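Local coordinates for protein aminofutalosine deaminase (Helicobacter pylori, PDB 7LKK) that deaminates aminofutalosine in the menaquinone pathway and is an iron-bound, TIM-barrel member of the amidohydrolase family, here holding a coformycin-type inhibitor, at residues N293-T298 / A369-L374; L160-S165 / L247-F252. All blocks are in the same frame, centred on the assembly; numbering follows the deposited sequence.

Contact 1: residues N293-T298 / A369-L374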
ATOM      1  N   ASN A 293     -12.467 -29.421  -3.705  1.00 24.94           N
ATOM      2  CA  ASN A 293     -11.683 -28.565  -4.588  1.00 26.39           C
ATOM      3  C   ASN A 293     -12.006 -27.092  -4.359  1.00 23.24           C
ATOM      4  O   ASN A 293     -12.421 -26.387  -5.286  1.00 19.08           O
ATOM      5  CB  ASN A 293     -11.916 -28.951  -6.049  1.00 23.19           C
ATOM      6  CG  ASN A 293     -11.139 -30.193  -6.453  1.00 27.13           C
ATOM      7  OD1 ASN A 293      -9.910 -30.183  -6.496  1.00 22.50           O
ATOM      8  ND2 ASN A 293     -11.856 -31.274  -6.743  1.00 26.33           N
ATOM      9  N   ALA A 294     -11.822 -26.622  -3.129  1.00 25.13           N
ATOM     10  CA  ALA A 294     -12.048 -25.227  -2.785  1.00 21.78           C
ATOM     11  C   ALA A 294     -10.803 -24.387  -3.049  1.00 23.78           C
ATOM     12  O   ALA A 294      -9.673 -24.878  -2.988  1.00 21.13           O
ATOM     13  CB  ALA A 294     -12.458 -25.098  -1.319  1.00 19.51           C
ATOM     14  N   PHE A 295     -11.024 -23.105  -3.328  1.00 17.97           N
ATOM     15  CA  PHE A 295      -9.943 -22.166  -3.622  1.00 20.25           C
ATOM     16  C   PHE A 295     -10.227 -20.855  -2.902  1.00 19.91           C
ATOM     17  O   PHE A 295     -11.152 -20.127  -3.276  1.00 17.93           O
ATOM     18  CB  PHE A 295      -9.803 -21.943  -5.127  1.00 19.46           C
ATOM     19  CG  PHE A 295      -9.331 -23.156  -5.876  1.00 23.45           C
ATOM     20  CD1 PHE A 295      -7.978 -23.409  -6.028  1.00 21.57           C
ATOM     21  CD2 PHE A 295     -10.240 -24.048  -6.422  1.00 21.04           C
ATOM     22  CE1 PHE A 295      -7.540 -24.527  -6.716  1.00 20.54           C
ATOM     23  CE2 PHE A 295      -9.809 -25.169  -7.106  1.00 20.31           C
ATOM     24  CZ  PHE A 295      -8.457 -25.407  -7.256  1.00 25.86           C
ATOM     25  N   LEU A 296      -9.430 -20.548  -1.882  1.00 20.37           N
ATOM     26  CA  LEU A 296      -9.589 -19.301  -1.146  1.00 20.86           C
ATOM     27  C   LEU A 296      -9.011 -18.140  -1.946  1.00 19.82           C
ATOM     28  O   LEU A 296      -7.869 -18.201  -2.412  1.00 15.87           O
ATOM     29  CB  LEU A 296      -8.904 -19.392   0.216  1.00 20.37           C
ATOM     30  CG  LEU A 296      -9.444 -20.440   1.190  1.00 24.05           C
ATOM     31  CD1 LEU A 296      -8.869 -20.212   2.577  1.00 23.66           C
ATOM     32  CD2 LEU A 296     -10.965 -20.415   1.228  1.00 16.47           C
ATOM     33  N   ILE A 297      -9.804 -17.084  -2.103  1.00 13.11           N
ATOM     34  CA  ILE A 297      -9.384 -15.863  -2.783  1.00 17.60           C
ATOM     35  C   ILE A 297      -9.350 -14.744  -1.753  1.00 17.22           C
ATOM     36  O   ILE A 297     -10.309 -14.564  -0.992  1.00 16.44           O
ATOM     37  CB  ILE A 297     -10.324 -15.509  -3.949  1.00 19.06           C
ATOM     38  CG1 ILE A 297     -10.656 -16.753  -4.780  1.00 18.11           C
ATOM     39  CG2 ILE A 297      -9.706 -14.417  -4.813  1.00 19.41           C
ATOM     40  CD1 ILE A 297      -9.475 -17.345  -5.517  1.00 20.38           C
ATOM     41  N   THR A 298      -8.252 -13.999  -1.721  1.00 16.10           N
ATOM     42  CA  THR A 298      -8.082 -12.919  -0.761  1.00 19.22           C
ATOM     43  C   THR A 298      -7.921 -11.588  -1.487  1.00 18.18           C
ATOM     44  O   THR A 298      -7.233 -11.502  -2.509  1.00 21.43           O
ATOM     45  CB  THR A 298      -6.888 -13.187   0.170  1.00 20.74           C
ATOM     46  OG1 THR A 298      -6.858 -12.201   1.209  1.00 17.57           O
ATOM     47  CG2 THR A 298      -5.565 -13.180  -0.595  1.00 20.01           C
ATOM     48  N   ALA A 369      -4.351 -19.675 -11.368  1.00 18.91           N
ATOM     49  CA  ALA A 369      -4.567 -20.547 -12.518  1.00 21.05           C
ATOM     50  C   ALA A 369      -5.294 -21.821 -12.109  1.00 21.32           C
ATOM     51  O   ALA A 369      -6.204 -22.277 -12.811  1.00 21.41           O
ATOM     52  CB  ALA A 369      -3.232 -20.885 -13.182  1.00 21.19           C
ATOM     53  N   LYS A 370      -4.904 -22.410 -10.975  1.00 16.41           N
ATOM     54  CA  LYS A 370      -5.592 -23.599 -10.483  1.00 17.07           C
ATOM     55  C   LYS A 370      -7.030 -23.286 -10.093  1.00 18.88           C
ATOM     56  O   LYS A 370      -7.934 -24.097 -10.326  1.00 26.28           O
ATOM     57  CB  LYS A 370      -4.834 -24.187  -9.295  1.00 21.47           C
ATOM     58  CG  LYS A 370      -3.592 -24.984  -9.673  1.00 28.56           C
ATOM     59  CD  LYS A 370      -3.835 -25.881 -10.879  1.00 32.14           C
ATOM     60  CE  LYS A 370      -3.019 -25.437 -12.087  1.00 38.12           C
ATOM     61  NZ  LYS A 370      -2.705 -26.577 -12.993  1.00 44.93           N
ATOM     62  N   ALA A 371      -7.262 -22.113  -9.502  1.00 18.28           N
ATOM     63  CA  ALA A 371      -8.617 -21.744  -9.115  1.00 22.48           C
ATOM     64  C   ALA A 371      -9.527 -21.609 -10.332  1.00 21.43           C
ATOM     65  O   ALA A 371     -10.693 -22.013 -10.290  1.00 21.83           O
ATOM     66  CB  ALA A 371      -8.599 -20.443  -8.311  1.00 19.65           C
ATOM     67  N   LEU A 372      -9.017 -21.044 -11.418  1.00 18.81           N
ATOM     68  CA  LEU A 372      -9.811 -20.837 -12.619  1.00 21.28           C
ATOM     69  C   LEU A 372      -9.734 -22.012 -13.596  1.00 19.86           C
ATOM     70  O   LEU A 372     -10.278 -21.919 -14.698  1.00 22.00           O
ATOM     71  CB  LEU A 372      -9.378 -19.533 -13.309  1.00 19.14           C
ATOM     72  CG  LEU A 372     -10.097 -18.234 -12.885  1.00 26.70           C
ATOM     73  CD1 LEU A 372     -10.275 -18.098 -11.371  1.00 24.56           C
ATOM     74  CD2 LEU A 372      -9.415 -16.998 -13.448  1.00 19.21           C
ATOM     75  N   ALA A 373      -9.038 -23.100 -13.240  1.00 20.12           N
ATOM     76  CA  ALA A 373      -8.893 -24.273 -14.115  1.00 25.39           C
ATOM     77  C   ALA A 373      -8.346 -23.862 -15.482  1.00 23.71           C
ATOM     78  O   ALA A 373      -8.849 -24.266 -16.539  1.00 19.35           O
ATOM     79  CB  ALA A 373     -10.209 -25.037 -14.262  1.00 24.00           C
ATOM     80  N   LEU A 374      -7.303 -23.043 -15.441  1.00 19.13           N
ATOM     81  CA  LEU A 374      -6.611 -22.472 -16.589  1.00 22.70           C
ATOM     82  C   LEU A 374      -5.273 -23.176 -16.765  1.00 21.68           C
ATOM     83  O   LEU A 374      -4.653 -23.554 -15.772  1.00 23.85           O
ATOM     84  CB  LEU A 374      -6.371 -20.970 -16.276  1.00 23.35           C
ATOM     85  CG  LEU A 374      -7.311 -19.859 -16.767  1.00 31.00           C
ATOM     86  CD1 LEU A 374      -7.126 -19.344 -18.184  1.00 40.67           C
ATOM     87  CD2 LEU A 374      -8.721 -20.564 -16.707  1.00 27.07           C
TER
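F295 lays the face of its ring over the backbone of A371, in the last turn of helix 366-371. The CA of A371 sits 3.6 Å from the centroid of the F295 ring, 14° off the ring normal, so this CH-pi contact is made almost over the ring centre. The CB of F295 points toward the helix, and with CG anti to its own carbonyl carbon (chi1 -67°) the ring face comes to rest on A371. The root of the ring meets the methyl, F295 CG lying 3.7 Å from A371 CB, while at the far end F295 CZ is 3.4 Å from K370 O, an oblique approach. K370 adds its CB, 3.8 Å from F295 CE1, and then bends away with its ammonium. Two residues along the strand, I297 touches more lightly, its CD1 4.3 Å from A371 CB; the same side chain also packs on the iron ligand H79. H270 meets the F295 ring and takes part in a hydrogen bond with A371 O, tying neighbouring strand 269-275 to the helix end. No hydrogen bond links the two segments directly: barrel strand and helix end are joined by dispersion and a CH-pi contact.

Contact 2: residues L160-S165 / L247-F252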
ATOM      1  N   LEU A 160     -28.162 -13.072  -7.544  1.00 16.81           N
ATOM      2  CA  LEU A 160     -28.626 -12.344  -6.372  1.00 24.76           C
ATOM      3  C   LEU A 160     -30.110 -12.625  -6.175  1.00 20.50           C
ATOM      4  O   LEU A 160     -30.876 -12.625  -7.142  1.00 23.25           O
ATOM      5  CB  LEU A 160     -28.409 -10.828  -6.524  1.00 24.56           C
ATOM      6  CG  LEU A 160     -27.043 -10.181  -6.272  1.00 25.44           C
ATOM      7  CD1 LEU A 160     -26.741 -10.157  -4.783  1.00 29.61           C
ATOM      8  CD2 LEU A 160     -25.920 -10.853  -7.045  1.00 28.64           C
ATOM      9  N   GLY A 161     -30.516 -12.867  -4.930  1.00 20.81           N
ATOM     10  CA  GLY A 161     -31.927 -13.084  -4.656  1.00 22.66           C
ATOM     11  C   GLY A 161     -32.230 -13.769  -3.339  1.00 18.78           C
ATOM     12  O   GLY A 161     -31.959 -14.962  -3.177  1.00 22.06           O
ATOM     13  N   SER A 162     -32.809 -13.029  -2.394  1.00 20.85           N
ATOM     14  CA  SER A 162     -33.088 -13.544  -1.059  1.00 18.25           C
ATOM     15  C   SER A 162     -34.514 -14.053  -0.895  1.00 18.74           C
ATOM     16  O   SER A 162     -34.875 -14.501   0.197  1.00 20.35           O
ATOM     17  CB  SER A 162     -32.804 -12.463  -0.013  1.00 21.53           C
ATOM     18  OG  SER A 162     -33.180 -11.185  -0.494  1.00 22.66           O
ATOM     19  N   SER A 163     -35.330 -14.000  -1.944  1.00 23.14           N
ATOM     20  CA  SER A 163     -36.694 -14.510  -1.904  1.00 22.57           C
ATOM     21  C   SER A 163     -36.918 -15.396  -3.120  1.00 21.69           C
ATOM     22  O   SER A 163     -36.691 -14.963  -4.255  1.00 24.71           O
ATOM     23  CB  SER A 163     -37.714 -13.367  -1.868  1.00 27.28           C
ATOM     24  OG  SER A 163     -37.864 -12.771  -3.144  1.00 35.82           O
ATOM     25  N   TYR A 164     -37.355 -16.630  -2.877  1.00 25.46           N
ATOM     26  CA  TYR A 164     -37.459 -17.615  -3.948  1.00 25.69           C
ATOM     27  C   TYR A 164     -38.471 -17.183  -5.002  1.00 26.17           C
ATOM     28  O   TYR A 164     -39.588 -16.766  -4.682  1.00 29.28           O
ATOM     29  CB  TYR A 164     -37.849 -18.978  -3.377  1.00 28.22           C
ATOM     30  CG  TYR A 164     -37.881 -20.076  -4.418  1.00 26.81           C
ATOM     31  CD1 TYR A 164     -39.040 -20.355  -5.130  1.00 27.12           C
ATOM     32  CD2 TYR A 164     -36.747 -20.826  -4.694  1.00 22.57           C
ATOM     33  CE1 TYR A 164     -39.069 -21.351  -6.085  1.00 25.14           C
ATOM     34  CE2 TYR A 164     -36.767 -21.826  -5.647  1.00 22.60           C
ATOM     35  CZ  TYR A 164     -37.931 -22.085  -6.338  1.00 29.90           C
ATOM     36  OH  TYR A 164     -37.957 -23.078  -7.289  1.00 24.22           O
ATOM     37  N   SER A 165     -38.073 -17.292  -6.268  1.00 26.90           N
ATOM     38  CA  SER A 165     -38.951 -16.992  -7.393  1.00 31.05           C
ATOM     39  C   SER A 165     -38.543 -17.874  -8.562  1.00 29.63           C
ATOM     40  O   SER A 165     -37.417 -17.759  -9.057  1.00 26.44           O
ATOM     41  CB  SER A 165     -38.872 -15.511  -7.776  1.00 29.57           C
ATOM     42  OG  SER A 165     -39.279 -15.308  -9.117  1.00 31.10           O
ATOM     43  N   LEU A 247     -34.491  -4.327   0.750  1.00 25.14           N
ATOM     44  CA  LEU A 247     -35.076  -5.190  -0.263  1.00 28.48           C
ATOM     45  C   LEU A 247     -36.595  -5.251  -0.220  1.00 28.73           C
ATOM     46  O   LEU A 247     -37.194  -5.850  -1.121  1.00 29.68           O
ATOM     47  CB  LEU A 247     -34.510  -6.612  -0.133  1.00 27.45           C
ATOM     48  CG  LEU A 247     -32.982  -6.690  -0.131  1.00 26.95           C
ATOM     49  CD1 LEU A 247     -32.508  -8.119   0.080  1.00 26.84           C
ATOM     50  CD2 LEU A 247     -32.417  -6.119  -1.424  1.00 29.96           C
ATOM     51  N   LYS A 248     -37.229  -4.645   0.787  1.00 28.34           N
ATOM     52  CA  LYS A 248     -38.680  -4.720   0.968  1.00 34.48           C
ATOM     53  C   LYS A 248     -39.145  -6.175   1.027  1.00 33.99           C
ATOM     54  O   LYS A 248     -40.121  -6.571   0.386  1.00 35.30           O
ATOM     55  CB  LYS A 248     -39.416  -3.949  -0.133  1.00 36.32           C
ATOM     56  N   GLU A 249     -38.420  -6.979   1.800  1.00 30.35           N
ATOM     57  CA  GLU A 249     -38.721  -8.390   1.992  1.00 29.53           C
ATOM     58  C   GLU A 249     -38.953  -8.658   3.472  1.00 27.38           C
ATOM     59  O   GLU A 249     -38.238  -8.129   4.329  1.00 25.61           O
ATOM     60  CB  GLU A 249     -37.586  -9.284   1.465  1.00 32.33           C
ATOM     61  CG  GLU A 249     -37.436  -9.279  -0.052  1.00 28.65           C
ATOM     62  CD  GLU A 249     -36.202 -10.031  -0.528  1.00 31.88           C
ATOM     63  OE1 GLU A 249     -35.484 -10.607   0.317  1.00 25.08           O
ATOM     64  OE2 GLU A 249     -35.950 -10.049  -1.752  1.00 27.11           O
ATOM     65  N   SER A 250     -39.958  -9.482   3.771  1.00 26.63           N
ATOM     66  CA  SER A 250     -40.299  -9.817   5.154  1.00 33.08           C
ATOM     67  C   SER A 250     -39.504 -11.052   5.572  1.00 32.16           C
ATOM     68  O   SER A 250     -40.009 -12.175   5.628  1.00 30.98           O
ATOM     69  CB  SER A 250     -41.800 -10.032   5.300  1.00 37.20           C
ATOM     70  OG  SER A 250     -42.522  -8.893   4.861  1.00 40.67           O
ATOM     71  N   ASN A 251     -38.227 -10.826   5.877  1.00 32.13           N
ATOM     72  CA  ASN A 251     -37.340 -11.875   6.364  1.00 31.94           C
ATOM     73  C   ASN A 251     -36.517 -11.332   7.523  1.00 28.50           C
ATOM     74  O   ASN A 251     -35.834 -10.313   7.379  1.00 30.88           O
ATOM     75  CB  ASN A 251     -36.421 -12.394   5.252  1.00 30.23           C
ATOM     76  CG  ASN A 251     -35.491 -13.485   5.734  1.00 26.26           C
ATOM     77  OD1 ASN A 251     -35.935 -14.532   6.203  1.00 27.35           O
ATOM     78  ND2 ASN A 251     -34.190 -13.247   5.621  1.00 29.27           N
ATOM     79  N   PHE A 252     -36.571 -12.026   8.663  1.00 28.21           N
ATOM     80  CA  PHE A 252     -35.925 -11.572   9.887  1.00 31.82           C
ATOM     81  C   PHE A 252     -34.971 -12.617  10.462  1.00 29.31           C
ATOM     82  O   PHE A 252     -34.337 -12.362  11.491  1.00 34.65           O
ATOM     83  CB  PHE A 252     -37.003 -11.177  10.922  1.00 37.78           C
ATOM     84  CG  PHE A 252     -36.478 -10.930  12.313  1.00 37.66           C
ATOM     85  CD1 PHE A 252     -36.867 -11.748  13.362  1.00 43.37           C
ATOM     86  CD2 PHE A 252     -35.600  -9.888  12.572  1.00 42.15           C
ATOM     87  CE1 PHE A 252     -36.392 -11.535  14.642  1.00 43.17           C
ATOM     88  CE2 PHE A 252     -35.119  -9.671  13.852  1.00 43.82           C
ATOM     89  CZ  PHE A 252     -35.517 -10.495  14.888  1.00 41.62           C
TER
HETATM   90  O   HOH W   1     -33.876 -10.586  -3.232  1.00 25.25           O
HETATM   91  O   HOH W   2     -36.202 -12.821   1.794  1.00 31.52           O
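S162 and E249 meet through a short, direct hydrogen bond: the S162 hydroxyl OG donates to E249 OE1 at 2.5 Å. The hydroxyl comes in on the syn side of OE1, 16° out of the carboxylate plane. E249 reaches across with its chain extended beyond CG (chi2 173°), which delivers the carboxylate to the loop that follows strand 152-159. The packing is close here: L247 CD1 comes within 3.2 Å of S162 OG, and Y243 of helix 242-247 also touches the buried serine. Away from this centre the joint becomes looser and wetter. S163, an exposed residue, only leans alongside, with its OG 3.6 Å from E249 OE2. Two waters bridge the S162 backbone and the E249 carboxylate. One accepts from the backbone N of S162 and donates to E249 OE2 at 2.6 Å; the other donates both to S162 O and to E249 OE1, the latter at 2.8 Å. OE1 therefore receives a hydroxyl and a water, and OE2 a water. L160, at the start of the same loop, lines the inhibitor pocket. One carboxylate thus joins the loop after strand 152-159 to the loop after helix 242-247 by direct and water-mediated bonds, and these donors would be expected to stabilise its negative charge.

How the contacts relate
Contact 1 lies near the middle of the chain, where strand 294-298 of the barrel meets the end of helix 366-371; contact 2 lies far out, between two irregular loops. Their centres are 30 Å apart, their nearest atoms about 17 Å, and they share no secondary-structure element. Both are partly buried, but contact 1 has two buried and no exposed residues among those that touch, contact 2 one of each, S162 and S163. Their chemistry follows their place: contact 1 is mainly apolar, with no hydrogen bond across it, contact 2 polar and hydrated. Each has one residue near the active site: I297, about 8 Å from the iron, and L160 at the inhibitor.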